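Local coordinates for protein ricin B-related lectin (Polyporus squamosus, PDB 3PHZ) that probably acts as a carbohydrate-binding lectin, holding galactose and sialic acid on a beta-trefoil domain joined to a C-terminal domain with calcium sites, at residues Y70-G75 / A83-R88; G92-W97 / S110-T115. All coordinates share one frame; numbering follows the deposited sequence.

Contacts 1 and 2 follow one another along the chain, 70-75/83-88 closing before 92-97/110-115 opens, and their centres lie 10 Å apart in the N-terminal beta-trefoil part of the lectin. Contact 1 is the hairpin of strands 70-73 and 82-87; contact 2 joins the turn ahead of strand 97-101 to the loop that follows strand 106-110. The two meet directly: Q95 NE2 lies 2.9 Å from D72 OD2, a probable hydrogen bond, and T113 OG1 packs on L73 CD2. Both touch the same galactose, contact 1 through D72 and G75 and contact 2 through N94, so one sugar pocket is assembled from consecutive pieces of chain.

Contact 1 of 2, residues Y70-G75 / A83-R88; sequences YMDLAG and AIIGYR. With GAL (beta-D-galactopyranose), chain C; SIA (N-acetyl-alpha-neuraminic acid), chain E.
D72 and Y87 lie side by side on the sugar-facing side of an antiparallel hairpin, with D72 OD2 3.3 Å from Y87 CB and the carboxylate plane turned 55° from the ring. The opposite side is the tight one: M71 CG presses on I84 CG2 at 3.4 Å, closer than usual carbon contact, L73 CD1 reaches I84 CD1, and both L73 and I84 touch W97. Between the two sides runs the backbone ladder, in which I85 N gives a nearly straight bond to D72 O (174°) and the return bond from D72 N to I85 O is weak. On the sugar side polar bonds and sugar contacts replace side-chain packing, with I85 CD1 against D72 OD1 and galactose C6. With CG anti to the backbone N (chi1 169°), the D72 carboxylate accepts galactose O4 on OD1 at 2.6 Å and O3 on OD2 at 2.7 Å. G75 N adds a bond to O4, and galactose C4 sits over the centre of the Y87 ring. The looser, more exposed margin holds A83, whose CB brushes the sialic acid, and R88, whose guanidinium turns one face toward Y87 CZ. Aspartate plus stacking aromatic is the classic galactose site of ricin-type beta-trefoil lectins.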
ATOM      1  N   TYR A  70      15.944  -2.585  26.420  1.00 22.70           N
ATOM      2  CA  TYR A  70      15.455  -1.702  27.446  1.00 22.49           C
ATOM      3  C   TYR A  70      16.569  -1.104  28.250  1.00 22.44           C
ATOM      4  O   TYR A  70      17.539  -1.777  28.611  1.00 22.07           O
ATOM      5  CB  TYR A  70      14.537  -2.498  28.426  1.00 22.80           C
ATOM      6  CG  TYR A  70      13.241  -2.896  27.789  1.00 22.12           C
ATOM      7  CD1 TYR A  70      12.066  -2.195  28.097  1.00 24.34           C
ATOM      8  CD2 TYR A  70      13.207  -3.912  26.818  1.00 24.70           C
ATOM      9  CE1 TYR A  70      10.799  -2.539  27.467  1.00 24.83           C
ATOM     10  CE2 TYR A  70      11.972  -4.286  26.211  1.00 26.09           C
ATOM     11  CZ  TYR A  70      10.791  -3.585  26.555  1.00 26.25           C
ATOM     12  OH  TYR A  70       9.585  -3.895  25.958  1.00 29.26           O
ATOM     13  N   MET A  71      16.436   0.190  28.495  1.00 21.59           N
ATOM     14  CA  MET A  71      17.308   0.900  29.387  1.00 22.53           C
ATOM     15  C   MET A  71      17.291   0.214  30.769  1.00 24.23           C
ATOM     16  O   MET A  71      16.222   0.045  31.371  1.00 22.48           O
ATOM     17  CB  MET A  71      16.823   2.307  29.557  1.00 23.35           C
ATOM     18  CG  MET A  71      17.810   3.171  30.352  1.00 24.61           C
ATOM     19  SD  MET A  71      17.380   4.919  30.401  1.00 25.26           S
ATOM     20  CE  MET A  71      17.746   5.513  28.805  1.00 23.50           C
ATOM     21  N   ASP A  72      18.476  -0.126  31.247  1.00 23.20           N
ATOM     22  CA  ASP A  72      18.623  -1.112  32.338  1.00 24.19           C
ATOM     23  C   ASP A  72      19.834  -0.727  33.191  1.00 24.52           C
ATOM     24  O   ASP A  72      20.903  -0.383  32.643  1.00 23.45           O
ATOM     25  CB  ASP A  72      18.786  -2.468  31.621  1.00 25.44           C
ATOM     26  CG  ASP A  72      19.210  -3.611  32.553  1.00 28.63           C
ATOM     27  OD1 ASP A  72      20.246  -3.478  33.286  1.00 27.70           O
ATOM     28  OD2 ASP A  72      18.517  -4.652  32.490  1.00 28.70           O
ATOM     29  N   LEU A  73      19.660  -0.691  34.522  1.00 24.64           N
ATOM     30  CA  LEU A  73      20.783  -0.399  35.417  1.00 25.68           C
ATOM     31  C   LEU A  73      21.496  -1.718  35.666  1.00 27.45           C
ATOM     32  O   LEU A  73      20.934  -2.650  36.314  1.00 27.86           O
ATOM     33  CB  LEU A  73      20.234   0.207  36.715  1.00 26.04           C
ATOM     34  CG  LEU A  73      21.242   0.618  37.808  1.00 25.55           C
ATOM     35  CD1 LEU A  73      22.173   1.692  37.295  1.00 25.84           C
ATOM     36  CD2 LEU A  73      20.363   1.156  38.948  1.00 25.51           C
ATOM     37  N   ALA A  74      22.699  -1.791  35.119  1.00 26.32           N
ATOM     38  CA  ALA A  74      23.460  -3.032  34.953  1.00 28.68           C
ATOM     39  C   ALA A  74      23.628  -3.786  36.287  1.00 29.17           C
ATOM     40  O   ALA A  74      24.106  -3.240  37.295  1.00 28.90           O
ATOM     41  CB  ALA A  74      24.791  -2.774  34.344  1.00 29.20           C
ATOM     42  N   GLY A  75      23.202  -5.039  36.287  1.00 30.80           N
ATOM     43  CA  GLY A  75      23.398  -5.890  37.479  1.00 32.59           C
ATOM     44  C   GLY A  75      22.641  -5.439  38.707  1.00 33.81           C
ATOM     45  O   GLY A  75      22.970  -5.876  39.840  1.00 34.50           O
ATOM     46  N   ALA A  83      27.075   1.228  35.042  1.00 26.76           N
ATOM     47  CA  ALA A  83      26.655   1.454  33.659  1.00 27.77           C
ATOM     48  C   ALA A  83      25.141   1.369  33.448  1.00 26.34           C
ATOM     49  O   ALA A  83      24.449   0.523  34.068  1.00 26.43           O
ATOM     50  CB  ALA A  83      27.357   0.473  32.743  1.00 28.38           C
ATOM     51  N   ILE A  84      24.628   2.257  32.581  1.00 25.26           N
ATOM     52  CA  ILE A  84      23.248   2.126  32.074  1.00 23.01           C
ATOM     53  C   ILE A  84      23.455   1.461  30.724  1.00 23.33           C
ATOM     54  O   ILE A  84      24.234   1.971  29.869  1.00 23.42           O
ATOM     55  CB  ILE A  84      22.542   3.520  31.859  1.00 24.56           C
ATOM     56  CG1 ILE A  84      22.583   4.439  33.089  1.00 27.66           C
ATOM     57  CG2 ILE A  84      21.094   3.324  31.348  1.00 22.28           C
ATOM     58  CD1 ILE A  84      21.985   3.848  34.290  1.00 27.42           C
ATOM     59  N   ILE A  85      22.748   0.364  30.493  1.00 22.38           N
ATOM     60  CA  ILE A  85      22.888  -0.447  29.295  1.00 22.89           C
ATOM     61  C   ILE A  85      21.520  -0.654  28.576  1.00 24.14           C
ATOM     62  O   ILE A  85      20.474  -0.308  29.132  1.00 23.36           O
ATOM     63  CB  ILE A  85      23.523  -1.860  29.693  1.00 23.56           C
ATOM     64  CG1 ILE A  85      22.589  -2.593  30.664  1.00 26.33           C
ATOM     65  CG2 ILE A  85      24.889  -1.620  30.378  1.00 25.26           C
ATOM     66  CD1 ILE A  85      22.947  -4.076  30.977  1.00 29.44           C
ATOM     67  N   GLY A  86      21.552  -1.250  27.373  1.00 23.91           N
ATOM     68  CA  GLY A  86      20.350  -1.710  26.694  1.00 25.39           C
ATOM     69  C   GLY A  86      20.276  -3.217  26.928  1.00 26.11           C
ATOM     70  O   GLY A  86      21.195  -3.951  26.555  1.00 28.73           O
ATOM     71  N   TYR A  87      19.195  -3.690  27.530  1.00 26.71           N
ATOM     72  CA  TYR A  87      19.107  -5.137  27.833  1.00 27.17           C
ATOM     73  C   TYR A  87      17.748  -5.752  27.429  1.00 28.04           C
ATOM     74  O   TYR A  87      16.712  -5.071  27.399  1.00 26.54           O
ATOM     75  CB  TYR A  87      19.380  -5.314  29.334  1.00 26.40           C
ATOM     76  CG  TYR A  87      19.792  -6.725  29.782  1.00 30.02           C
ATOM     77  CD1 TYR A  87      21.066  -7.228  29.486  1.00 31.02           C
ATOM     78  CD2 TYR A  87      18.897  -7.544  30.437  1.00 30.93           C
ATOM     79  CE1 TYR A  87      21.458  -8.511  29.890  1.00 33.82           C
ATOM     80  CE2 TYR A  87      19.260  -8.841  30.849  1.00 31.94           C
ATOM     81  CZ  TYR A  87      20.530  -9.315  30.560  1.00 34.33           C
ATOM     82  OH  TYR A  87      20.893 -10.604  30.995  1.00 37.56           O
ATOM     83  N   ARG A  88      17.721  -7.062  27.174  1.00 29.50           N
ATOM     84  CA  ARG A  88      16.463  -7.692  26.816  1.00 31.14           C
ATOM     85  C   ARG A  88      15.429  -7.510  27.955  1.00 32.63           C
ATOM     86  O   ARG A  88      15.835  -7.370  29.143  1.00 32.10           O
ATOM     87  CB  ARG A  88      16.745  -9.182  26.530  1.00 32.35           C
ATOM     88  CG  ARG A  88      17.311  -9.909  27.702  1.00 35.42           C
ATOM     89  CD  ARG A  88      17.364 -11.393  27.385  1.00 43.57           C
ATOM     90  NE  ARG A  88      17.593 -12.146  28.606  1.00 47.59           N
ATOM     91  CZ  ARG A  88      18.795 -12.433  29.089  1.00 50.36           C
ATOM     92  NH1 ARG A  88      19.907 -12.034  28.447  1.00 53.78           N
ATOM     93  NH2 ARG A  88      18.887 -13.124  30.215  1.00 51.87           N
TER
HETATM   94  C1  GAL C   2      21.659  -8.895  35.493  1.00 41.96           C
HETATM   95  C2  GAL C   2      20.345  -8.109  35.440  1.00 39.24           C
HETATM   96  C3  GAL C   2      19.962  -7.552  34.040  1.00 34.49           C
HETATM   97  C4  GAL C   2      21.143  -6.801  33.451  1.00 36.65           C
HETATM   98  C5  GAL C   2      22.357  -7.726  33.521  1.00 37.85           C
HETATM   99  C6  GAL C   2      23.631  -7.102  33.044  1.00 38.97           C
HETATM  100  O2  GAL C   2      19.273  -8.888  35.909  1.00 38.96           O
HETATM  101  O3  GAL C   2      18.818  -6.710  34.188  1.00 33.29           O
HETATM  102  O4  GAL C   2      21.450  -5.622  34.176  1.00 31.74           O
HETATM  103  O5  GAL C   2      22.624  -8.088  34.867  1.00 39.68           O
HETATM  104  O6  GAL C   2      24.529  -8.213  33.042  1.00 40.35           O
HETATM  105  C1  SIA E 303      25.570  -8.382  30.694  1.00 58.61           C
HETATM  106  C2  SIA E 303      26.129  -8.614  32.115  1.00 60.42           C
HETATM  107  C3  SIA E 303      27.007  -9.884  32.181  1.00 60.41           C
HETATM  108  C4  SIA E 303      28.531  -9.680  32.290  1.00 61.97           C
HETATM  109  C5  SIA E 303      29.076  -8.248  32.458  1.00 61.07           C
HETATM  110  C6  SIA E 303      28.050  -7.140  32.085  1.00 59.52           C
HETATM  111  C7  SIA E 303      28.484  -5.719  32.490  1.00 58.37           C
HETATM  112  C8  SIA E 303      27.465  -4.636  32.023  1.00 58.21           C
HETATM  113  C9  SIA E 303      27.978  -3.208  32.226  1.00 57.78           C
HETATM  114  C10 SIA E 303      31.522  -7.923  32.151  1.00 65.23           C
HETATM  115  C11 SIA E 303      32.745  -7.960  31.223  1.00 65.34           C
HETATM  116  N5  SIA E 303      30.310  -8.227  31.663  1.00 63.14           N
HETATM  117  O1A SIA E 303      25.559  -7.220  30.218  1.00 57.91           O
HETATM  118  O1B SIA E 303      25.113  -9.341  30.028  1.00 56.78           O
HETATM  119  O4  SIA E 303      29.018 -10.453  33.397  1.00 64.49           O
HETATM  120  O6  SIA E 303      26.747  -7.412  32.654  1.00 58.19           O
HETATM  121  O7  SIA E 303      28.595  -5.666  33.919  1.00 56.86           O
HETATM  122  O8  SIA E 303      27.062  -4.789  30.644  1.00 54.69           O
HETATM  123  O9  SIA E 303      29.083  -2.926  31.352  1.00 58.22           O
HETATM  124  O10 SIA E 303      31.649  -7.594  33.326  1.00 66.38           O

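Contact 2 of 2, residues G92-W97 / S110-T115; sequences GDNQKW and SKETGT. With GAL (beta-D-galactopyranose), chain C.
K96 and K111 join the two segments by the one backbone hydrogen bond across the contact, from K111 N to K96 O at 3.0 Å, the donor tilted 34° from the carbonyl plane. A bridging water strengthens the same junction: it donates to K96 O and is hydrogen-bonded to S110 OG at 2.7 Å, while sitting over the centre of one face of the W97 ring. S110 OG also accepts weak bonds from E112 N and T113 N, within its own segment.

Van der Waals contacts are modest. The S110 backbone lies obliquely by the CE3-CZ3 part of the W97 ring, with S110 N 3.5 Å from W97 CE3, where W97 and S110 form a non-hydrogen-bonded antiparallel pair. The CB atoms of K96 and K111 meet, as do those of D93 and E112, each pair 3.7 Å apart.

Charged and polar ends mostly turn to other partners. K111 NZ pairs with E56, W97 NE1 bonds to M71 O, and K96 NZ makes a long salt bridge with D93 OD1. E112 runs alongside N94, its carboxylate plane 82° from the amide, and brings OE1 within 3.1 Å of N94 CB; that oxygen accepts from H76 ND1. N94 CG stands between the backbone N and carbonyl carbon (chi1 67°), which turns ND2 to galactose O3 at 2.9 Å, while L73 O accepts from the same amide.

The chemistry thus implies a second shell: E112 probably orients H76, whose NE2 bonds to galactose, and L73 O helps fix the rotation of the N94 amide.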
ATOM      1  N   GLY A  92      12.117  -6.767  35.421  1.00 38.06           N
ATOM      2  CA  GLY A  92      12.846  -6.359  36.659  1.00 37.01           C
ATOM      3  C   GLY A  92      12.762  -4.872  36.983  1.00 36.89           C
ATOM      4  O   GLY A  92      12.553  -4.040  36.087  1.00 35.56           O
ATOM      5  N   ASP A  93      12.920  -4.507  38.254  1.00 35.09           N
ATOM      6  CA  ASP A  93      12.701  -3.119  38.656  1.00 34.58           C
ATOM      7  C   ASP A  93      13.857  -2.211  38.177  1.00 32.95           C
ATOM      8  O   ASP A  93      13.700  -0.974  38.122  1.00 31.45           O
ATOM      9  CB  ASP A  93      12.534  -3.003  40.170  1.00 35.85           C
ATOM     10  CG  ASP A  93      11.108  -3.240  40.613  1.00 41.29           C
ATOM     11  OD1 ASP A  93      10.188  -3.352  39.755  1.00 43.54           O
ATOM     12  OD2 ASP A  93      10.923  -3.305  41.847  1.00 49.68           O
ATOM     13  N   ASN A  94      14.974  -2.855  37.814  1.00 31.65           N
ATOM     14  CA  ASN A  94      16.136  -2.147  37.246  1.00 30.68           C
ATOM     15  C   ASN A  94      15.920  -1.813  35.757  1.00 29.88           C
ATOM     16  O   ASN A  94      16.846  -1.261  35.108  1.00 28.72           O
ATOM     17  CB  ASN A  94      17.445  -2.893  37.440  1.00 31.05           C
ATOM     18  CG  ASN A  94      17.523  -4.198  36.649  1.00 32.62           C
ATOM     19  OD1 ASN A  94      16.554  -4.949  36.592  1.00 32.89           O
ATOM     20  ND2 ASN A  94      18.673  -4.466  36.040  1.00 27.34           N
ATOM     21  N   GLN A  95      14.714  -2.102  35.238  1.00 29.14           N
ATOM     22  CA  GLN A  95      14.305  -1.630  33.877  1.00 27.54           C
ATOM     23  C   GLN A  95      13.112  -0.683  33.980  1.00 26.61           C
ATOM     24  O   GLN A  95      12.495  -0.287  32.965  1.00 26.25           O
ATOM     25  CB  GLN A  95      13.975  -2.814  32.945  1.00 25.96           C
ATOM     26  CG  GLN A  95      15.162  -3.699  32.700  1.00 27.98           C
ATOM     27  CD  GLN A  95      14.969  -4.753  31.624  1.00 28.98           C
ATOM     28  OE1 GLN A  95      13.844  -5.012  31.188  1.00 29.22           O
ATOM     29  NE2 GLN A  95      16.087  -5.320  31.146  1.00 28.29           N
ATOM     30  N   LYS A  96      12.787  -0.294  35.219  1.00 27.48           N
ATOM     31  CA  LYS A  96      11.719   0.654  35.486  1.00 26.20           C
ATOM     32  C   LYS A  96      12.260   1.968  36.031  1.00 27.26           C
ATOM     33  O   LYS A  96      13.169   1.967  36.866  1.00 27.44           O
ATOM     34  CB  LYS A  96      10.706   0.078  36.480  1.00 29.23           C
ATOM     35  CG  LYS A  96       9.987  -1.134  35.859  1.00 31.42           C
ATOM     36  CD  LYS A  96       9.010  -1.643  36.911  1.00 37.79           C
ATOM     37  CE  LYS A  96       8.268  -2.852  36.397  1.00 42.28           C
ATOM     38  NZ  LYS A  96       7.283  -3.125  37.516  1.00 45.68           N
ATOM     39  N   TRP A  97      11.695   3.060  35.531  1.00 26.11           N
ATOM     40  CA  TRP A  97      12.270   4.399  35.749  1.00 25.87           C
ATOM     41  C   TRP A  97      11.185   5.375  36.165  1.00 26.60           C
ATOM     42  O   TRP A  97      10.120   5.486  35.519  1.00 27.61           O
ATOM     43  CB  TRP A  97      13.017   4.872  34.471  1.00 22.70           C
ATOM     44  CG  TRP A  97      14.054   3.971  34.086  1.00 22.25           C
ATOM     45  CD1 TRP A  97      13.939   2.963  33.164  1.00 21.98           C
ATOM     46  CD2 TRP A  97      15.405   3.897  34.590  1.00 23.66           C
ATOM     47  NE1 TRP A  97      15.106   2.285  33.037  1.00 23.37           N
ATOM     48  CE2 TRP A  97      16.038   2.820  33.896  1.00 22.61           C
ATOM     49  CE3 TRP A  97      16.159   4.620  35.569  1.00 22.78           C
ATOM     50  CZ2 TRP A  97      17.394   2.444  34.128  1.00 26.23           C
ATOM     51  CZ3 TRP A  97      17.530   4.229  35.792  1.00 22.90           C
ATOM     52  CH2 TRP A  97      18.111   3.157  35.096  1.00 24.41           C
ATOM     53  N   SER A 110      16.051   5.268  39.012  1.00 26.12           N
ATOM     54  CA  SER A 110      15.815   3.830  39.042  1.00 27.12           C
ATOM     55  C   SER A 110      14.741   3.505  40.094  1.00 29.66           C
ATOM     56  O   SER A 110      14.843   3.916  41.245  1.00 28.32           O
ATOM     57  CB  SER A 110      17.062   3.068  39.367  1.00 26.67           C
ATOM     58  OG  SER A 110      16.764   1.662  39.377  1.00 27.89           O
ATOM     59  N   LYS A 111      13.709   2.772  39.654  1.00 31.64           N
ATOM     60  CA  LYS A 111      12.624   2.338  40.543  1.00 33.47           C
ATOM     61  C   LYS A 111      13.267   1.455  41.618  1.00 34.31           C
ATOM     62  O   LYS A 111      12.879   1.546  42.784  1.00 34.78           O
ATOM     63  CB  LYS A 111      11.541   1.552  39.762  1.00 33.65           C
ATOM     64  CG  LYS A 111      10.360   1.018  40.649  1.00 34.48           C
ATOM     65  CD  LYS A 111       9.530   2.155  41.175  1.00 40.07           C
ATOM     66  CE  LYS A 111       8.364   1.688  42.097  1.00 44.13           C
ATOM     67  NZ  LYS A 111       7.241   1.513  41.197  1.00 47.69           N
ATOM     68  N   GLU A 112      14.262   0.646  41.234  1.00 34.31           N
ATOM     69  CA  GLU A 112      14.863  -0.307  42.164  1.00 35.57           C
ATOM     70  C   GLU A 112      15.815   0.346  43.194  1.00 35.77           C
ATOM     71  O   GLU A 112      15.631   0.196  44.421  1.00 35.48           O
ATOM     72  CB  GLU A 112      15.601  -1.419  41.426  1.00 35.91           C
ATOM     73  CG  GLU A 112      16.034  -2.569  42.355  1.00 41.03           C
ATOM     74  CD  GLU A 112      16.660  -3.742  41.619  1.00 48.02           C
ATOM     75  OE1 GLU A 112      16.759  -3.716  40.378  1.00 50.79           O
ATOM     76  OE2 GLU A 112      17.085  -4.717  42.280  1.00 55.06           O
ATOM     77  N   THR A 113      16.827   1.074  42.708  1.00 33.39           N
ATOM     78  CA  THR A 113      17.871   1.594  43.572  1.00 31.38           C
ATOM     79  C   THR A 113      17.694   3.001  44.085  1.00 30.88           C
ATOM     80  O   THR A 113      18.390   3.380  45.028  1.00 31.36           O
ATOM     81  CB  THR A 113      19.244   1.589  42.849  1.00 32.26           C
ATOM     82  OG1 THR A 113      19.163   2.479  41.702  1.00 31.31           O
ATOM     83  CG2 THR A 113      19.621   0.169  42.368  1.00 30.96           C
ATOM     84  N   GLY A 114      16.840   3.790  43.434  1.00 28.93           N
ATOM     85  CA  GLY A 114      16.700   5.216  43.665  1.00 29.12           C
ATOM     86  C   GLY A 114      17.923   6.033  43.185  1.00 28.37           C
ATOM     87  O   GLY A 114      18.019   7.235  43.517  1.00 27.95           O
ATOM     88  N   THR A 115      18.834   5.391  42.448  1.00 27.67           N
ATOM     89  CA  THR A 115      19.936   6.167  41.819  1.00 27.37           C
ATOM     90  C   THR A 115      19.447   6.732  40.468  1.00 27.30           C
ATOM     91  O   THR A 115      18.433   6.273  39.923  1.00 27.99           O
ATOM     92  CB  THR A 115      21.268   5.371  41.637  1.00 26.67           C
ATOM     93  OG1 THR A 115      21.084   4.238  40.816  1.00 27.07           O
ATOM     94  CG2 THR A 115      21.877   4.952  43.000  1.00 30.73           C
TER
HETATM   95  C1  GAL C   2      21.659  -8.895  35.493  1.00 41.96           C
HETATM   96  C2  GAL C   2      20.345  -8.109  35.440  1.00 39.24           C
HETATM   97  C3  GAL C   2      19.962  -7.552  34.040  1.00 34.49           C
HETATM   98  C4  GAL C   2      21.143  -6.801  33.451  1.00 36.65           C
HETATM   99  C5  GAL C   2      22.357  -7.726  33.521  1.00 37.85           C
HETATM  100  C6  GAL C   2      23.631  -7.102  33.044  1.00 38.97           C
HETATM  101  O2  GAL C   2      19.273  -8.888  35.909  1.00 38.96           O
HETATM  102  O3  GAL C   2      18.818  -6.710  34.188  1.00 33.29           O
HETATM  103  O4  GAL C   2      21.450  -5.622  34.176  1.00 31.74           O
HETATM  104  O5  GAL C   2      22.624  -8.088  34.867  1.00 39.68           O
HETATM  105  O6  GAL C   2      24.529  -8.213  33.042  1.00 40.35           O
HETATM  106  O   HOH W   1      15.818   1.105  36.917  1.00 27.18           O